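Local coordinates for protein delta-1-pyrroline-5-carboxylate dehydrogenase, mitochondrial (Mus musculus, PDB 4E3X) that probably oxidises L-glutamate gamma-semialdehyde, formed from delta-1-pyrroline-5-carboxylate, irreversibly to glutamate with NAD+, the second step of proline breakdown, at residues Glu62-Val67 against Ala241-Tyr246; Asp77-Leu82 against Ala92-Ala97; Ala97-Leu102 against Gly266-Asp271. All coordinates share one frame; numbering follows the deposited sequence.

Contact 1: residues Glu62-Val67 against Ala241-Tyr246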
loop_
_atom_site.group_PDB
_atom_site.type_symbol
_atom_site.label_atom_id
_atom_site.label_comp_id
_atom_site.label_asym_id
_atom_site.label_seq_id
_atom_site.Cartn_x
_atom_site.Cartn_y
_atom_site.Cartn_z
ATOM N N GLU B 62 -22.597 18.295 -26.433
ATOM C CA GLU B 62 -21.304 18.953 -26.246
ATOM C C GLU B 62 -20.199 18.189 -26.955
ATOM O O GLU B 62 -20.071 16.987 -26.767
ATOM C CB GLU B 62 -20.947 19.075 -24.761
ATOM C CG GLU B 62 -19.689 19.905 -24.549
ATOM C CD GLU B 62 -19.268 20.041 -23.100
ATOM O OE1 GLU B 62 -19.860 19.376 -22.230
ATOM O OE2 GLU B 62 -18.321 20.811 -22.827
ATOM N N ALA B 63 -19.394 18.894 -27.749
ATOM C CA ALA B 63 -18.212 18.301 -28.370
ATOM C C ALA B 63 -17.044 18.417 -27.395
ATOM O O ALA B 63 -16.524 19.514 -27.153
ATOM C CB ALA B 63 -17.890 18.990 -29.692
ATOM N N ILE B 64 -16.651 17.281 -26.823
ATOM C CA ILE B 64 -15.676 17.253 -25.739
ATOM C C ILE B 64 -14.343 16.737 -26.274
ATOM O O ILE B 64 -14.250 15.588 -26.689
ATOM C CB ILE B 64 -16.170 16.332 -24.593
ATOM C CG1 ILE B 64 -17.460 16.896 -23.988
ATOM C CG2 ILE B 64 -15.093 16.143 -23.529
ATOM C CD1 ILE B 64 -18.081 16.015 -22.925
ATOM N N PRO B 65 -13.301 17.587 -26.269
ATOM C CA PRO B 65 -12.000 17.166 -26.798
ATOM C C PRO B 65 -11.193 16.402 -25.752
ATOM O O PRO B 65 -11.536 16.410 -24.568
ATOM C CB PRO B 65 -11.310 18.499 -27.077
ATOM C CG PRO B 65 -11.798 19.361 -25.940
ATOM C CD PRO B 65 -13.259 18.966 -25.750
ATOM N N CYS B 66 -10.126 15.749 -26.191
ATOM C CA CYS B 66 -9.071 15.387 -25.259
ATOM C C CYS B 66 -8.360 16.685 -24.868
ATOM O O CYS B 66 -8.306 17.637 -25.662
ATOM C CB CYS B 66 -8.077 14.434 -25.907
ATOM S SG CYS B 66 -8.745 12.804 -26.272
ATOM N N VAL B 67 -7.833 16.745 -23.652
ATOM C CA VAL B 67 -7.096 17.929 -23.222
ATOM C C VAL B 67 -5.721 17.511 -22.725
ATOM O O VAL B 67 -5.594 16.753 -21.761
ATOM C CB VAL B 67 -7.829 18.743 -22.125
ATOM C CG1 VAL B 67 -7.030 20.000 -21.788
ATOM C CG2 VAL B 67 -9.234 19.116 -22.577
ATOM N N ALA B 241 -20.515 14.627 -17.597
ATOM C CA ALA B 241 -20.253 15.075 -16.237
ATOM C C ALA B 241 -18.767 15.052 -15.886
ATOM O O ALA B 241 -18.288 15.916 -15.150
ATOM C CB ALA B 241 -21.049 14.256 -15.228
ATOM N N SER B 242 -18.032 14.071 -16.411
ATOM C CA SER B 242 -16.606 13.982 -16.109
ATOM C C SER B 242 -15.847 15.195 -16.630
ATOM O O SER B 242 -14.976 15.733 -15.942
ATOM C CB SER B 242 -16.001 12.704 -16.688
ATOM O OG SER B 242 -16.570 11.565 -16.074
ATOM N N TYR B 243 -16.162 15.620 -17.851
ATOM C CA TYR B 243 -15.513 16.806 -18.404
ATOM C C TYR B 243 -15.896 18.061 -17.619
ATOM O O TYR B 243 -15.075 18.967 -17.455
ATOM C CB TYR B 243 -15.853 16.969 -19.886
ATOM C CG TYR B 243 -15.029 18.018 -20.591
ATOM C CD1 TYR B 243 -15.632 19.063 -21.282
ATOM C CD2 TYR B 243 -13.640 17.955 -20.584
ATOM C CE1 TYR B 243 -14.868 20.024 -21.944
ATOM C CE2 TYR B 243 -12.874 18.908 -21.233
ATOM C CZ TYR B 243 -13.485 19.931 -21.915
ATOM O OH TYR B 243 -12.688 20.856 -22.555
ATOM N N ALA B 244 -17.131 18.125 -17.135
ATOM C CA ALA B 244 -17.552 19.253 -16.302
ATOM C C ALA B 244 -16.670 19.360 -15.054
ATOM O O ALA B 244 -16.215 20.452 -14.691
ATOM C CB ALA B 244 -19.021 19.123 -15.920
ATOM N N VAL B 245 -16.412 18.225 -14.412
ATOM C CA VAL B 245 -15.524 18.196 -13.258
ATOM C C VAL B 245 -14.091 18.596 -13.634
ATOM O O VAL B 245 -13.435 19.363 -12.929
ATOM C CB VAL B 245 -15.535 16.809 -12.593
ATOM C CG1 VAL B 245 -14.482 16.726 -11.488
ATOM C CG2 VAL B 245 -16.928 16.497 -12.048
ATOM N N TYR B 246 -13.606 18.084 -14.761
ATOM C CA TYR B 246 -12.272 18.439 -15.239
ATOM C C TYR B 246 -12.151 19.955 -15.415
ATOM O O TYR B 246 -11.201 20.571 -14.932
ATOM C CB TYR B 246 -11.932 17.717 -16.547
ATOM C CG TYR B 246 -10.550 18.085 -17.026
ATOM C CD1 TYR B 246 -9.426 17.559 -16.402
ATOM C CD2 TYR B 246 -10.363 18.982 -18.076
ATOM C CE1 TYR B 246 -8.150 17.917 -16.806
ATOM C CE2 TYR B 246 -9.086 19.344 -18.486
ATOM C CZ TYR B 246 -7.986 18.799 -17.846
ATOM O OH TYR B 246 -6.709 19.152 -18.241
#

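Contact 2: residues Asp77-Leu82 against Ala92-Ala97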
loop_
_atom_site.group_PDB
_atom_site.type_symbol
_atom_site.label_atom_id
_atom_site.label_comp_id
_atom_site.label_asym_id
_atom_site.label_seq_id
_atom_site.Cartn_x
_atom_site.Cartn_y
_atom_site.Cartn_z
ATOM N N ASP B 77 -11.266 9.110 -34.108
ATOM C CA ASP B 77 -12.079 8.089 -33.461
ATOM C C ASP B 77 -13.192 8.745 -32.657
ATOM O O ASP B 77 -13.134 8.838 -31.430
ATOM C CB ASP B 77 -11.236 7.180 -32.567
ATOM C CG ASP B 77 -11.941 5.875 -32.238
ATOM O OD1 ASP B 77 -13.161 5.786 -32.479
ATOM O OD2 ASP B 77 -11.286 4.941 -31.731
ATOM N N ILE B 78 -14.225 9.178 -33.371
ATOM C CA ILE B 78 -15.338 9.902 -32.781
ATOM C C ILE B 78 -16.295 8.946 -32.078
ATOM O O ILE B 78 -16.645 7.897 -32.620
ATOM C CB ILE B 78 -16.090 10.686 -33.874
ATOM C CG1 ILE B 78 -15.153 11.712 -34.525
ATOM C CG2 ILE B 78 -17.335 11.368 -33.304
ATOM C CD1 ILE B 78 -14.649 12.773 -33.563
ATOM N N GLN B 79 -16.715 9.321 -30.871
ATOM C CA GLN B 79 -17.613 8.510 -30.058
ATOM C C GLN B 79 -18.743 9.391 -29.534
ATOM O O GLN B 79 -18.585 10.607 -29.427
ATOM C CB GLN B 79 -16.843 7.911 -28.875
ATOM C CG GLN B 79 -15.668 7.019 -29.258
ATOM C CD GLN B 79 -16.111 5.675 -29.798
ATOM O OE1 GLN B 79 -17.128 5.129 -29.371
ATOM N NE2 GLN B 79 -15.349 5.133 -30.745
ATOM N N TYR B 80 -19.879 8.778 -29.213
ATOM C CA TYR B 80 -20.991 9.521 -28.632
ATOM C C TYR B 80 -21.427 8.921 -27.314
ATOM O O TYR B 80 -21.445 7.702 -27.154
ATOM C CB TYR B 80 -22.196 9.548 -29.569
ATOM C CG TYR B 80 -21.944 10.314 -30.834
ATOM C CD1 TYR B 80 -21.518 9.666 -31.981
ATOM C CD2 TYR B 80 -22.114 11.693 -30.881
ATOM C CE1 TYR B 80 -21.276 10.368 -33.151
ATOM C CE2 TYR B 80 -21.886 12.402 -32.046
ATOM C CZ TYR B 80 -21.461 11.739 -33.174
ATOM O OH TYR B 80 -21.224 12.452 -34.329
ATOM N N GLN B 81 -21.779 9.798 -26.381
ATOM C CA GLN B 81 -22.437 9.412 -25.142
ATOM C C GLN B 81 -23.931 9.664 -25.330
ATOM O O GLN B 81 -24.329 10.743 -25.791
ATOM C CB GLN B 81 -21.908 10.241 -23.975
ATOM C CG GLN B 81 -22.524 9.873 -22.644
ATOM C CD GLN B 81 -22.170 10.862 -21.556
ATOM O OE1 GLN B 81 -21.458 11.845 -21.802
ATOM N NE2 GLN B 81 -22.676 10.626 -20.349
ATOM N N LEU B 82 -24.742 8.664 -24.997
ATOM C CA LEU B 82 -26.192 8.744 -25.169
ATOM C C LEU B 82 -26.891 8.924 -23.822
ATOM O O LEU B 82 -26.408 8.445 -22.800
ATOM C CB LEU B 82 -26.708 7.468 -25.835
ATOM C CG LEU B 82 -25.956 6.997 -27.082
ATOM C CD1 LEU B 82 -26.601 5.723 -27.621
ATOM C CD2 LEU B 82 -25.901 8.096 -28.152
ATOM N N ALA B 92 -23.119 13.967 -25.712
ATOM C CA ALA B 92 -21.755 14.405 -25.966
ATOM C C ALA B 92 -21.188 13.686 -27.176
ATOM O O ALA B 92 -21.527 12.521 -27.435
ATOM C CB ALA B 92 -20.860 14.183 -24.739
ATOM N N LYS B 93 -20.342 14.405 -27.910
ATOM C CA LYS B 93 -19.512 13.844 -28.964
ATOM C C LYS B 93 -18.086 14.024 -28.488
ATOM O O LYS B 93 -17.672 15.135 -28.173
ATOM C CB LYS B 93 -19.719 14.605 -30.274
ATOM C CG LYS B 93 -18.870 14.058 -31.415
ATOM C CD LYS B 93 -19.228 14.658 -32.762
ATOM C CE LYS B 93 -18.731 16.070 -32.890
ATOM N NZ LYS B 93 -18.920 16.579 -34.285
ATOM N N PHE B 94 -17.342 12.930 -28.401
ATOM C CA PHE B 94 -15.975 13.002 -27.907
ATOM C C PHE B 94 -15.106 12.145 -28.805
ATOM O O PHE B 94 -15.568 11.675 -29.838
ATOM C CB PHE B 94 -15.892 12.626 -26.409
ATOM C CG PHE B 94 -16.257 11.196 -26.093
ATOM C CD1 PHE B 94 -15.263 10.252 -25.886
ATOM C CD2 PHE B 94 -17.585 10.805 -25.951
ATOM C CE1 PHE B 94 -15.579 8.941 -25.574
ATOM C CE2 PHE B 94 -17.917 9.488 -25.638
ATOM C CZ PHE B 94 -16.908 8.556 -25.443
ATOM N N CYS B 95 -13.846 11.965 -28.442
ATOM C CA CYS B 95 -12.992 11.105 -29.239
ATOM C C CYS B 95 -12.039 10.313 -28.368
ATOM O O CYS B 95 -11.719 10.701 -27.247
ATOM C CB CYS B 95 -12.210 11.906 -30.286
ATOM S SG CYS B 95 -11.011 13.076 -29.612
ATOM N N TYR B 96 -11.582 9.191 -28.899
ATOM C CA TYR B 96 -10.596 8.390 -28.208
ATOM C C TYR B 96 -9.192 8.873 -28.562
ATOM O O TYR B 96 -8.854 8.966 -29.741
ATOM C CB TYR B 96 -10.718 6.931 -28.636
ATOM C CG TYR B 96 -11.849 6.117 -28.025
ATOM C CD1 TYR B 96 -12.518 6.517 -26.872
ATOM C CD2 TYR B 96 -12.206 4.903 -28.594
ATOM C CE1 TYR B 96 -13.528 5.716 -26.319
ATOM C CE2 TYR B 96 -13.193 4.115 -28.062
ATOM C CZ TYR B 96 -13.853 4.517 -26.930
ATOM O OH TYR B 96 -14.835 3.692 -26.422
ATOM N N ALA B 97 -8.371 9.135 -27.548
ATOM C CA ALA B 97 -6.968 9.471 -27.762
ATOM C C ALA B 97 -6.296 8.293 -28.455
ATOM O O ALA B 97 -6.527 7.143 -28.071
ATOM C CB ALA B 97 -6.287 9.757 -26.437
#

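Contact 3: residues Ala97-Leu102 against Gly266-Asp271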
loop_
_atom_site.group_PDB
_atom_site.type_symbol
_atom_site.label_atom_id
_atom_site.label_comp_id
_atom_site.label_asym_id
_atom_site.label_seq_id
_atom_site.Cartn_x
_atom_site.Cartn_y
_atom_site.Cartn_z
ATOM N N ALA B 97 -8.371 9.135 -27.548
ATOM C CA ALA B 97 -6.968 9.471 -27.762
ATOM C C ALA B 97 -6.296 8.293 -28.455
ATOM O O ALA B 97 -6.527 7.143 -28.071
ATOM C CB ALA B 97 -6.287 9.757 -26.437
ATOM N N ASP B 98 -5.496 8.565 -29.485
ATOM C CA ASP B 98 -4.687 7.509 -30.091
ATOM C C ASP B 98 -3.423 7.277 -29.260
ATOM O O ASP B 98 -3.152 8.013 -28.302
ATOM C CB ASP B 98 -4.375 7.759 -31.585
ATOM C CG ASP B 98 -3.782 9.130 -31.861
ATOM O OD1 ASP B 98 -3.316 9.802 -30.930
ATOM O OD2 ASP B 98 -3.773 9.536 -33.041
ATOM N N LYS B 99 -2.669 6.237 -29.594
ATOM C CA LYS B 99 -1.465 5.938 -28.823
ATOM C C LYS B 99 -0.457 7.088 -28.863
ATOM O O LYS B 99 0.176 7.403 -27.861
ATOM C CB LYS B 99 -0.852 4.602 -29.252
ATOM C CG LYS B 99 -1.829 3.457 -29.055
ATOM C CD LYS B 99 -1.230 2.080 -29.318
ATOM C CE LYS B 99 -0.447 1.559 -28.125
ATOM N NZ LYS B 99 0.178 0.241 -28.435
ATOM N N ALA B 100 -0.327 7.732 -30.017
ATOM C CA ALA B 100 0.544 8.901 -30.115
ATOM C C ALA B 100 0.140 9.998 -29.128
ATOM O O ALA B 100 0.996 10.587 -28.456
ATOM C CB ALA B 100 0.539 9.443 -31.532
ATOM N N LEU B 101 -1.155 10.286 -29.047
ATOM C CA LEU B 101 -1.614 11.355 -28.171
ATOM C C LEU B 101 -1.410 10.978 -26.709
ATOM O O LEU B 101 -1.032 11.815 -25.894
ATOM C CB LEU B 101 -3.079 11.720 -28.446
ATOM C CG LEU B 101 -3.641 12.849 -27.583
ATOM C CD1 LEU B 101 -2.803 14.114 -27.756
ATOM C CD2 LEU B 101 -5.082 13.101 -27.962
ATOM N N LEU B 102 -1.658 9.717 -26.378
ATOM C CA LEU B 102 -1.435 9.263 -25.016
ATOM C C LEU B 102 0.035 9.410 -24.630
ATOM O O LEU B 102 0.355 9.860 -23.535
ATOM C CB LEU B 102 -1.904 7.820 -24.853
ATOM C CG LEU B 102 -3.419 7.602 -24.919
ATOM C CD1 LEU B 102 -3.722 6.119 -24.900
ATOM C CD2 LEU B 102 -4.156 8.323 -23.782
ATOM N N GLY B 266 -10.415 1.299 -23.980
ATOM C CA GLY B 266 -9.877 0.739 -22.749
ATOM C C GLY B 266 -8.597 -0.057 -22.928
ATOM O O GLY B 266 -7.580 0.241 -22.295
ATOM N N PRO B 267 -8.641 -1.088 -23.782
ATOM C CA PRO B 267 -7.427 -1.885 -23.992
ATOM C C PRO B 267 -6.265 -1.044 -24.526
ATOM O O PRO B 267 -5.134 -1.218 -24.084
ATOM C CB PRO B 267 -7.887 -2.924 -25.016
ATOM C CG PRO B 267 -9.338 -3.140 -24.660
ATOM C CD PRO B 267 -9.836 -1.745 -24.349
ATOM N N THR B 268 -6.547 -0.122 -25.439
ATOM C CA THR B 268 -5.515 0.742 -25.991
ATOM C C THR B 268 -4.852 1.595 -24.900
ATOM O O THR B 268 -3.621 1.731 -24.852
ATOM C CB THR B 268 -6.097 1.656 -27.077
ATOM O OG1 THR B 268 -6.710 0.856 -28.093
ATOM C CG2 THR B 268 -5.006 2.506 -27.716
ATOM N N PHE B 269 -5.669 2.173 -24.029
ATOM C CA PHE B 269 -5.172 2.985 -22.929
ATOM C C PHE B 269 -4.283 2.143 -22.014
ATOM O O PHE B 269 -3.169 2.549 -21.670
ATOM C CB PHE B 269 -6.348 3.578 -22.148
ATOM C CG PHE B 269 -5.931 4.495 -21.036
ATOM C CD1 PHE B 269 -5.599 5.813 -21.300
ATOM C CD2 PHE B 269 -5.858 4.038 -19.731
ATOM C CE1 PHE B 269 -5.194 6.657 -20.279
ATOM C CE2 PHE B 269 -5.469 4.877 -18.720
ATOM C CZ PHE B 269 -5.135 6.184 -18.990
ATOM N N GLY B 270 -4.768 0.965 -21.634
ATOM C CA GLY B 270 -4.004 0.088 -20.764
ATOM C C GLY B 270 -2.684 -0.332 -21.389
ATOM O O GLY B 270 -1.649 -0.320 -20.724
ATOM N N ASP B 271 -2.715 -0.682 -22.675
ATOM C CA ASP B 271 -1.506 -1.078 -23.401
ATOM C C ASP B 271 -0.481 0.048 -23.368
ATOM O O ASP B 271 0.715 -0.178 -23.147
ATOM C CB ASP B 271 -1.797 -1.390 -24.877
ATOM C CG ASP B 271 -2.643 -2.634 -25.084
ATOM O OD1 ASP B 271 -2.927 -3.374 -24.117
ATOM O OD2 ASP B 271 -3.007 -2.874 -26.254
HETATM O O HOH W 1 -2.402 -1.247 -28.337
HETATM O O HOH W 2 1.785 0.083 -26.227
#

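Contact 1: residues Glu62-Val67 against Ala241-Tyr246
The ring of Tyr243 lies against residues of 62-67 and meets four of them, one over a face, two at the edge and one near the hydroxyl. Ile64 comes over one face: its CG2 branch sits 3.7 Å from the centroid of the Tyr243 ring, 21° off the normal, in a CH-pi contact offset toward the CG rim. With chi1 at -63°, CG2 points away from the backbone N of Ile64, which lets it reach the ring, and the two side chains run past each other in opposite directions. Glu62 approaches at the edge instead, with OE2 in the ring plane 3.6 Å from CD1 of Tyr243 and the carboxylate turned 59° from the ring. Further out, CD of Pro65 stands 3.8 Å from OH of Tyr243, crossing the tyrosine at about a right angle.

This joins the small beta sheet containing strand 62-68 to helix 239-251, which follows strand 230-233 of the five-stranded parallel sheet of the aldehyde dehydrogenase NAD-binding domain.

Val67 divides its methyls between the two tyrosines. CG2 lies near the ring plane of Tyr243, 3.9 Å from its CE2, while CG1 reaches 3.7 Å from OH of Tyr246. That hydroxyl is hydrogen-bonded outside the contact, to the carbonyl of Ile259 and to Arg250. Phe261 meets both tyrosine rings, and its backbone is hydrogen-bonded to that of Val67.

Contact 2: residues Asp77-Leu82 against Ala92-Ala97
Gln79 and Phe94 face each other as a hydrogen-bonded pair of the antiparallel hairpin formed by strands 78-83 and 89-95. The bond from Gln79 N to Phe94 O is 2.8 Å and nearly straight (171°), although the donor stands above the carbonyl plane; Phe94 N returns a bond to Gln79 O. On the same side of the sheet, CB of Gln79 lies over one face of the Phe94 ring, 3.7 Å from its centroid.

Beyond CB, Gln79 bends at chi2 (-74°), which brings its amide over the Tyr96 ring, and the two planes are 11° apart. CG is centred over that face, 3.7 Å from the centroid of the Tyr96 ring. Asp77 OD2 meets the edge of the same ring, while Tyr96 OH is hydrogen-bonded to Asp236. With the tyrosine ring cut back to an alanine, the Gln79 amide would probably lose the flat surface it stacks on and Asp236 its hydroxyl partner.

Tyr80 and Lys93 run alongside each other on the other side, CD of Lys93 lying 3.4 Å from OH of Tyr80. Gln79 NE2 donates to Asp77 OD1 at 2.9 Å, with the oxygen in the amide plane but approached from above the carboxylate.

Contact 3: residues Ala97-Leu102 against Gly266-Asp271
Apolar contact between the two helix starts comes from Leu102 against Phe269 and from Lys99 against Thr268. CD2 of Leu102 meets the edge of the Phe269 ring near its plane, 3.8 Å from CD1 of Phe269, and the two side chains cross at about a right angle. CD1 of the same leucine rests 4.0 Å from CA of Phe269, so both methyls bear on this one residue. The aliphatic part of Lys99 supplies the second patch: its CG is 3.6 Å from CG2 of Thr268. With chi1 of Thr268 at -57°, OG1 turns back beside the backbone N, hydrogen-bonded to Asp265, and the methyl is left to face the lysine.

The polar link runs through water. Lys99 bends at chi3 (82°), and its NZ remains 5.0 Å from OD2 of Asp271, without direct contact. One water accepts from NZ and donates to Asp271 OD2, and another accepts from NZ and makes a weak bond to Asp271 O. The other carboxylate oxygen of Asp271 is hydrogen-bonded to Gln297.

Capping completes the set. Asp98 sits at the N-cap of helix 99-118, and its OD1 accepts from Leu101 N at 2.9 Å.

Phe269 also packs on Ala205 and Ile207 of strand 203-207, and its side chain is about 4 Å from that of Lys233, an NAD+-binding residue: helix 266-274 belongs to the Rossmann-type NAD-binding domain of the aldehyde dehydrogenase fold.

Overall arrangement
From the N terminus, strand 62-68 meets helix 239-251 much later, so contact 1 closes a loop of 173 residues. Nested inside that loop, contact 2 closes the short hairpin 78-83/89-95. The two meet in one mixed sheet, where the backbones of Glu62 and Ile64 are hydrogen-bonded to that of Lys93. The chain then leaves strand 89-95 through Ala97, shared by contacts 2 and 3, and enters helix 99-118. Contact 3 joins the start of this helix to helix 266-274, past the far end of contact 1, so these two loops cross; Cys66 packs on Leu101 between them. Contacts 1 and 3 tie the small N-terminal sheet and the helix after it to helices beside the five-stranded parallel sheet.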